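Local coordinates for protein PHOX (PDB 4A9V) that is an alkaline phosphatase that hydrolyses phosphate monoesters with a complex iron-calcium cofactor held by a beta-propeller, at residues 446-458 against 464-476. Sequence-based numbering, arbitrary orientation.
Sequences WDLFVVAGNPSVH and GGSSNITPQNMFN
V450 CG1 meets the F475 ring at its edge, close to the ring plane, while water 1 sits over one face toward the rim and the backbone O of N473 lies in plane at another part of the edge. That water accepts from G453 N and F475 N, tying the two backbones together. The second flat group, the N468 amide, runs past V450 CG2 and gives ND2 to F449 O at 3.1 Å, nearly in its own plane and in the carbonyl plane; ND2 has a second acceptor in G519 O. With CG tucked between the backbone N and the carbonyl carbon (chi1 51°), the amide lies beside S466 and V450, and its chi2 rotation of -23° turns OD1 to S466 OG, which donates to it at 2.7 Å. S466 OG in turn accepts from V451 N at 2.9 Å, almost straight at 174°, and S466 N returns a bond to V451 O. A leucine in place of N468 would probably leave F449 O and G519 O both without this donor and S466 OG free to turn away from V451 N. F449 and V450 form a classic beta bulge opposite I429, at the end of propeller strand 443-451; from there the chain loops out and back before strand 478-483, which carries the calcium ligand D479. I469 CD1 lies 3.6 Å from V450 CG2, the two side chains crossing at about a right angle, and its CG2 reaches P455 CD. Farther along, the extended M474 brings SD into a close S...O contact, 3.2 Å from N454 OD1. That oxygen accepts from V457 N in an Asx motif; N454 ND2 bonds to D502 O. At the outer end, water 2 bridges S456 OG and P471 O.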
ATOM      1  N   TRP A 446       4.125 -10.258 -20.417  1.00  7.64           N
ATOM      2  CA  TRP A 446       3.905  -8.928 -19.855  1.00  7.41           C
ATOM      3  C   TRP A 446       3.757  -7.883 -20.933  1.00  7.18           C
ATOM      4  O   TRP A 446       4.238  -8.049 -22.063  1.00  7.90           O
ATOM      5  CB  TRP A 446       5.018  -8.556 -18.865  1.00  7.75           C
ATOM      6  CG  TRP A 446       6.379  -8.381 -19.492  1.00  7.46           C
ATOM      7  CD1 TRP A 446       7.385  -9.324 -19.589  1.00  8.16           C
ATOM      8  CD2 TRP A 446       6.912  -7.181 -20.130  1.00  7.33           C
ATOM      9  NE1 TRP A 446       8.480  -8.803 -20.235  1.00  8.26           N
ATOM     10  CE2 TRP A 446       8.248  -7.525 -20.597  1.00  7.58           C
ATOM     11  CE3 TRP A 446       6.412  -5.920 -20.392  1.00  7.69           C
ATOM     12  CZ2 TRP A 446       9.011  -6.644 -21.349  1.00  8.09           C
ATOM     13  CZ3 TRP A 446       7.197  -5.033 -21.123  1.00  7.68           C
ATOM     14  CH2 TRP A 446       8.453  -5.398 -21.614  1.00  8.03           C
ATOM     15  N   ASP A 447       3.084  -6.788 -20.591  1.00  7.44           N
ATOM     16  CA  ASP A 447       3.020  -5.609 -21.457  1.00  7.18           C
ATOM     17  C   ASP A 447       2.874  -4.368 -20.588  1.00  7.45           C
ATOM     18  O   ASP A 447       2.452  -4.454 -19.439  1.00  8.20           O
ATOM     19  CB  ASP A 447       1.863  -5.712 -22.478  1.00  7.95           C
ATOM     20  CG  ASP A 447       0.479  -5.558 -21.846  1.00  8.86           C
ATOM     21  OD1 ASP A 447       0.066  -6.457 -21.080  1.00  8.93           O
ATOM     22  OD2 ASP A 447      -0.210  -4.554 -22.143  1.00  9.66           O
ATOM     23  N   LEU A 448       3.249  -3.213 -21.126  1.00  7.09           N
ATOM     24  CA  LEU A 448       2.959  -1.956 -20.427  1.00  7.34           C
ATOM     25  C   LEU A 448       1.581  -1.443 -20.836  1.00  7.15           C
ATOM     26  O   LEU A 448       1.376  -0.923 -21.936  1.00  8.12           O
ATOM     27  CB  LEU A 448       4.028  -0.901 -20.653  1.00  7.45           C
ATOM     28  CG  LEU A 448       5.381  -1.191 -19.987  1.00  7.89           C
ATOM     29  CD1 LEU A 448       6.326  -0.008 -20.147  1.00  8.57           C
ATOM     30  CD2 LEU A 448       5.246  -1.565 -18.516  1.00  8.17           C
ATOM     31  N   PHE A 449       0.630  -1.598 -19.922  1.00  6.94           N
ATOM     32  CA  PHE A 449      -0.745  -1.166 -20.132  1.00  7.25           C
ATOM     33  C   PHE A 449      -0.843   0.342 -20.369  1.00  7.08           C
ATOM     34  O   PHE A 449      -1.639   0.788 -21.187  1.00  7.17           O
ATOM     35  CB  PHE A 449      -1.596  -1.575 -18.920  1.00  7.86           C
ATOM     36  CG  PHE A 449      -3.019  -1.114 -18.999  1.00  7.80           C
ATOM     37  CD1 PHE A 449      -3.883  -1.659 -19.930  1.00  8.69           C
ATOM     38  CD2 PHE A 449      -3.473  -0.074 -18.210  1.00  9.55           C
ATOM     39  CE1 PHE A 449      -5.165  -1.172 -20.085  1.00 10.03           C
ATOM     40  CE2 PHE A 449      -4.776   0.375 -18.316  1.00 11.00           C
ATOM     41  CZ  PHE A 449      -5.614  -0.152 -19.280  1.00 10.31           C
ATOM     42  N   VAL A 450      -0.037   1.127 -19.662  1.00  7.04           N
ATOM     43  CA  VAL A 450       0.073   2.549 -19.956  1.00  7.49           C
ATOM     44  C   VAL A 450       1.460   3.021 -19.552  1.00  6.99           C
ATOM     45  O   VAL A 450       2.056   2.488 -18.617  1.00  7.26           O
ATOM     46  CB  VAL A 450      -1.036   3.372 -19.253  1.00  8.06           C
ATOM     47  CG1 VAL A 450      -0.855   3.379 -17.751  1.00  9.14           C
ATOM     48  CG2 VAL A 450      -1.075   4.796 -19.801  1.00  8.91           C
ATOM     49  N   VAL A 451       1.991   3.980 -20.298  1.00  6.90           N
ATOM     50  CA  VAL A 451       3.187   4.708 -19.912  1.00  7.00           C
ATOM     51  C   VAL A 451       2.785   6.160 -19.681  1.00  7.48           C
ATOM     52  O   VAL A 451       2.350   6.835 -20.613  1.00  7.98           O
ATOM     53  CB  VAL A 451       4.282   4.621 -20.991  1.00  8.23           C
ATOM     54  CG1 VAL A 451       5.544   5.313 -20.500  1.00  9.22           C
ATOM     55  CG2 VAL A 451       4.566   3.167 -21.352  1.00  9.68           C
ATOM     56  N   ALA A 452       2.752   6.584 -18.422  1.00  7.27           N
ATOM     57  CA  ALA A 452       2.305   7.931 -18.118  1.00  7.63           C
ATOM     58  C   ALA A 452       3.272   8.949 -18.703  1.00  7.50           C
ATOM     59  O   ALA A 452       4.457   8.676 -18.881  1.00  8.05           O
ATOM     60  CB  ALA A 452       2.165   8.116 -16.615  1.00  7.57           C
ATOM     61  N   GLY A 453       2.753  10.130 -19.006  1.00  7.76           N
ATOM     62  CA  GLY A 453       3.577  11.192 -19.543  1.00  7.88           C
ATOM     63  C   GLY A 453       2.797  12.478 -19.672  1.00  8.63           C
ATOM     64  O   GLY A 453       1.632  12.561 -19.279  1.00  8.79           O
ATOM     65  N   ASN A 454       3.454  13.486 -20.228  1.00  8.51           N
ATOM     66  CA  ASN A 454       2.827  14.780 -20.429  1.00  8.87           C
ATOM     67  C   ASN A 454       2.927  15.180 -21.894  1.00  9.61           C
ATOM     68  O   ASN A 454       3.925  15.756 -22.319  1.00 10.28           O
ATOM     69  CB  ASN A 454       3.486  15.851 -19.555  1.00  9.40           C
ATOM     70  CG  ASN A 454       2.686  17.139 -19.527  1.00  9.75           C
ATOM     71  OD1 ASN A 454       2.087  17.529 -20.537  1.00 10.13           O
ATOM     72  ND2 ASN A 454       2.615  17.770 -18.361  1.00 10.26           N
ATOM     73  N   PRO A 455       1.914  14.826 -22.690  1.00  9.62           N
ATOM     74  CA  PRO A 455       1.960  15.110 -24.122  1.00 10.68           C
ATOM     75  C   PRO A 455       1.711  16.580 -24.455  1.00 11.92           C
ATOM     76  O   PRO A 455       1.908  16.979 -25.597  1.00 14.30           O
ATOM     77  CB  PRO A 455       0.840  14.236 -24.696  1.00 11.37           C
ATOM     78  CG  PRO A 455      -0.088  14.002 -23.554  1.00 10.85           C
ATOM     79  CD  PRO A 455       0.788  13.941 -22.338  1.00  9.41           C
ATOM     80  N   SER A 456       1.369  17.390 -23.459  1.00 10.93           N
ATOM     81  CA  SER A 456       1.291  18.836 -23.654  1.00 12.61           C
ATOM     82  C   SER A 456       2.679  19.474 -23.642  1.00 13.44           C
ATOM     83  O   SER A 456       2.975  20.354 -24.450  1.00 20.20           O
ATOM     84  CB  SER A 456       0.410  19.473 -22.579  1.00 14.41           C
ATOM     85  OG  SER A 456      -0.953  19.183 -22.812  1.00 21.51           O
ATOM     86  N   VAL A 457       3.548  18.963 -22.779  1.00 12.10           N
ATOM     87  CA  VAL A 457       4.864  19.544 -22.558  1.00 13.25           C
ATOM     88  C   VAL A 457       5.920  18.819 -23.397  1.00 12.91           C
ATOM     89  O   VAL A 457       6.884  19.433 -23.851  1.00 15.42           O
ATOM     90  CB  VAL A 457       5.231  19.471 -21.065  1.00 13.02           C
ATOM     91  CG1 VAL A 457       6.660  19.934 -20.840  1.00 14.80           C
ATOM     92  CG2 VAL A 457       4.253  20.289 -20.230  1.00 14.89           C
ATOM     93  N   HIS A 458       5.701  17.529 -23.642  1.00 12.57           N
ATOM     94  CA  HIS A 458       6.717  16.663 -24.241  1.00 12.29           C
ATOM     95  C   HIS A 458       6.174  15.879 -25.412  1.00 12.30           C
ATOM     96  O   HIS A 458       6.525  14.716 -25.615  1.00 12.65           O
ATOM     97  CB  HIS A 458       7.295  15.712 -23.192  1.00 12.14           C
ATOM     98  CG  HIS A 458       8.057  16.408 -22.091  1.00 12.22           C
ATOM     99  ND1 HIS A 458       9.173  17.131 -22.322  1.00 16.25           N
ATOM    100  CD2 HIS A 458       7.829  16.461 -20.720  1.00 12.60           C
ATOM    101  CE1 HIS A 458       9.657  17.583 -21.151  1.00 15.29           C
ATOM    102  NE2 HIS A 458       8.811  17.205 -20.178  1.00 14.73           N
ATOM    103  N   GLY A 464       6.225  12.100 -23.410  1.00  9.43           N
ATOM    104  CA  GLY A 464       4.820  12.351 -23.727  1.00 10.17           C
ATOM    105  C   GLY A 464       3.876  11.210 -23.378  1.00  9.84           C
ATOM    106  O   GLY A 464       2.656  11.369 -23.449  1.00 10.19           O
ATOM    107  N   GLY A 465       4.433  10.053 -23.036  1.00  9.09           N
ATOM    108  CA  GLY A 465       3.630   8.903 -22.642  1.00  8.97           C
ATOM    109  C   GLY A 465       3.173   8.069 -23.826  1.00  7.92           C
ATOM    110  O   GLY A 465       3.415   8.397 -24.995  1.00  9.55           O
ATOM    111  N   SER A 466       2.436   7.011 -23.523  1.00  8.34           N
ATOM    112  CA  SER A 466       1.842   6.167 -24.539  1.00  8.67           C
ATOM    113  C   SER A 466       0.543   6.769 -25.071  1.00  8.94           C
ATOM    114  O   SER A 466       0.031   7.762 -24.552  1.00  9.48           O
ATOM    115  CB  SER A 466       1.598   4.760 -23.976  1.00  8.97           C
ATOM    116  OG  SER A 466       0.831   4.803 -22.779  1.00  8.27           O
ATOM    117  N   SER A 467       0.032   6.170 -26.138  1.00  9.06           N
ATOM    118  CA  SER A 467      -0.991   6.832 -26.925  0.50  9.33           C
ATOM    119  C   SER A 467      -2.337   6.931 -26.207  1.00  9.31           C
ATOM    120  O   SER A 467      -3.216   7.673 -26.649  1.00 10.40           O
ATOM    121  CB  SER A 467      -1.173   6.104 -28.248  0.50 10.61           C
ATOM    122  OG  SER A 467      -1.531   4.756 -28.015  0.50  9.38           O
ATOM    123  N   ASN A 468      -2.540   6.113 -25.176  1.00  9.18           N
ATOM    124  CA  ASN A 468      -3.738   6.222 -24.346  1.00  8.82           C
ATOM    125  C   ASN A 468      -3.667   7.326 -23.289  1.00  8.82           C
ATOM    126  O   ASN A 468      -4.654   7.586 -22.581  1.00  9.54           O
ATOM    127  CB  ASN A 468      -4.147   4.862 -23.738  1.00  8.78           C
ATOM    128  CG  ASN A 468      -3.014   4.116 -23.029  1.00  8.46           C
ATOM    129  OD1 ASN A 468      -1.820   4.320 -23.282  1.00  9.38           O
ATOM    130  ND2 ASN A 468      -3.411   3.145 -22.203  1.00  8.08           N
ATOM    131  N   ILE A 469      -2.546   8.040 -23.261  1.00  8.71           N
ATOM    132  CA  ILE A 469      -2.423   9.295 -22.526  1.00  8.56           C
ATOM    133  C   ILE A 469      -2.634  10.463 -23.488  1.00  9.57           C
ATOM    134  O   ILE A 469      -1.996  10.533 -24.537  1.00 10.71           O
ATOM    135  CB  ILE A 469      -1.026   9.419 -21.874  1.00  8.33           C
ATOM    136  CG1 ILE A 469      -0.805   8.306 -20.845  1.00  9.18           C
ATOM    137  CG2 ILE A 469      -0.860  10.787 -21.236  1.00  9.83           C
ATOM    138  CD1 ILE A 469      -1.791   8.310 -19.695  1.00 10.54           C
ATOM    139  N   THR A 470      -3.437  11.426 -23.061  1.00  9.18           N
ATOM    140  CA  THR A 470      -3.728  12.612 -23.849  1.00 10.64           C
ATOM    141  C   THR A 470      -3.546  13.859 -22.997  1.00  9.83           C
ATOM    142  O   THR A 470      -3.534  13.772 -21.772  1.00  9.53           O
ATOM    143  CB  THR A 470      -5.179  12.596 -24.356  1.00 12.16           C
ATOM    144  OG1 THR A 470      -6.066  12.813 -23.252  1.00 12.96           O
ATOM    145  CG2 THR A 470      -5.507  11.278 -25.043  1.00 13.94           C
ATOM    146  N   PRO A 471      -3.583  15.042 -23.631  1.00 10.22           N
ATOM    147  CA  PRO A 471      -3.530  16.244 -22.813  1.00 10.71           C
ATOM    148  C   PRO A 471      -4.725  16.392 -21.880  1.00 11.01           C
ATOM    149  O   PRO A 471      -4.616  17.058 -20.849  1.00 12.81           O
ATOM    150  CB  PRO A 471      -3.487  17.366 -23.853  1.00 11.80           C
ATOM    151  CG  PRO A 471      -2.743  16.744 -24.987  1.00 12.69           C
ATOM    152  CD  PRO A 471      -3.277  15.335 -25.044  1.00 11.47           C
ATOM    153  N   GLN A 472      -5.844  15.760 -22.218  1.00 10.42           N
ATOM    154  CA  GLN A 472      -7.022  15.834 -21.362  1.00 10.72           C
ATOM    155  C   GLN A 472      -6.909  14.965 -20.109  1.00 11.86           C
ATOM    156  O   GLN A 472      -7.292  15.417 -19.031  1.00 13.09           O
ATOM    157  CB  GLN A 472      -8.296  15.499 -22.136  1.00 10.55           C
ATOM    158  CG  GLN A 472      -9.563  15.889 -21.375  1.00 13.03           C
ATOM    159  CD  GLN A 472      -9.879  14.969 -20.199  1.00 13.33           C
ATOM    160  OE1 GLN A 472      -9.589  13.772 -20.234  1.00 13.87           O
ATOM    161  NE2 GLN A 472     -10.571  15.503 -19.200  1.00 13.95           N
ATOM    162  N   ASN A 473      -6.390  13.741 -20.236  1.00  9.49           N
ATOM    163  CA  ASN A 473      -6.478  12.753 -19.155  1.00  9.07           C
ATOM    164  C   ASN A 473      -5.178  12.524 -18.391  1.00  8.66           C
ATOM    165  O   ASN A 473      -5.124  11.678 -17.501  1.00  9.88           O
ATOM    166  CB  ASN A 473      -7.011  11.411 -19.671  1.00  9.80           C
ATOM    167  CG  ASN A 473      -5.981  10.630 -20.467  1.00  8.77           C
ATOM    168  OD1 ASN A 473      -4.862  11.089 -20.663  1.00 10.18           O
ATOM    169  ND2 ASN A 473      -6.380   9.472 -20.984  1.00  9.97           N
ATOM    170  N   MET A 474      -4.152  13.310 -18.684  1.00  8.70           N
ATOM    171  CA  MET A 474      -2.819  12.974 -18.217  1.00  8.81           C
ATOM    172  C   MET A 474      -2.669  13.101 -16.701  1.00  8.07           C
ATOM    173  O   MET A 474      -3.287  13.944 -16.044  1.00  9.60           O
ATOM    174  CB  MET A 474      -1.766  13.809 -18.938  1.00  9.00           C
ATOM    175  CG  MET A 474      -1.981  15.300 -18.826  1.00  9.75           C
ATOM    176  SD  MET A 474      -0.674  16.181 -19.686  1.00 10.79           S
ATOM    177  CE  MET A 474      -1.152  17.867 -19.322  1.00 12.00           C
ATOM    178  N   PHE A 475      -1.764  12.283 -16.173  1.00  8.06           N
ATOM    179  CA  PHE A 475      -1.518  12.158 -14.740  1.00  8.06           C
ATOM    180  C   PHE A 475      -0.075  11.697 -14.534  1.00  7.75           C
ATOM    181  O   PHE A 475       0.609  11.325 -15.488  1.00  8.24           O
ATOM    182  CB  PHE A 475      -2.492  11.145 -14.124  1.00  8.40           C
ATOM    183  CG  PHE A 475      -2.380   9.762 -14.706  1.00  8.27           C
ATOM    184  CD1 PHE A 475      -3.085   9.410 -15.856  1.00  8.25           C
ATOM    185  CD2 PHE A 475      -1.542   8.816 -14.124  1.00  8.08           C
ATOM    186  CE1 PHE A 475      -2.961   8.140 -16.394  1.00  8.59           C
ATOM    187  CE2 PHE A 475      -1.405   7.553 -14.679  1.00  9.09           C
ATOM    188  CZ  PHE A 475      -2.105   7.219 -15.822  1.00  9.44           C
ATOM    189  N   ASN A 476       0.391  11.702 -13.296  1.00  8.00           N
ATOM    190  CA  ASN A 476       1.715  11.160 -13.017  1.00  7.71           C
ATOM    191  C   ASN A 476       1.731  10.338 -11.744  1.00  7.33           C
ATOM    192  O   ASN A 476       0.905  10.544 -10.845  1.00  8.05           O
ATOM    193  CB  ASN A 476       2.782  12.265 -12.983  1.00  8.29           C
ATOM    194  CG  ASN A 476       2.777  13.054 -11.692  1.00  8.30           C
ATOM    195  OD1 ASN A 476       3.561  12.781 -10.779  1.00  8.95           O
ATOM    196  ND2 ASN A 476       1.929  14.084 -11.629  1.00  8.75           N
TER
HETATM  197  O   HOH W   1      -0.017  10.633 -17.993  1.00 11.85           O
HETATM  198  O   HOH W   2      -3.497  19.609 -21.102  1.00 24.30           O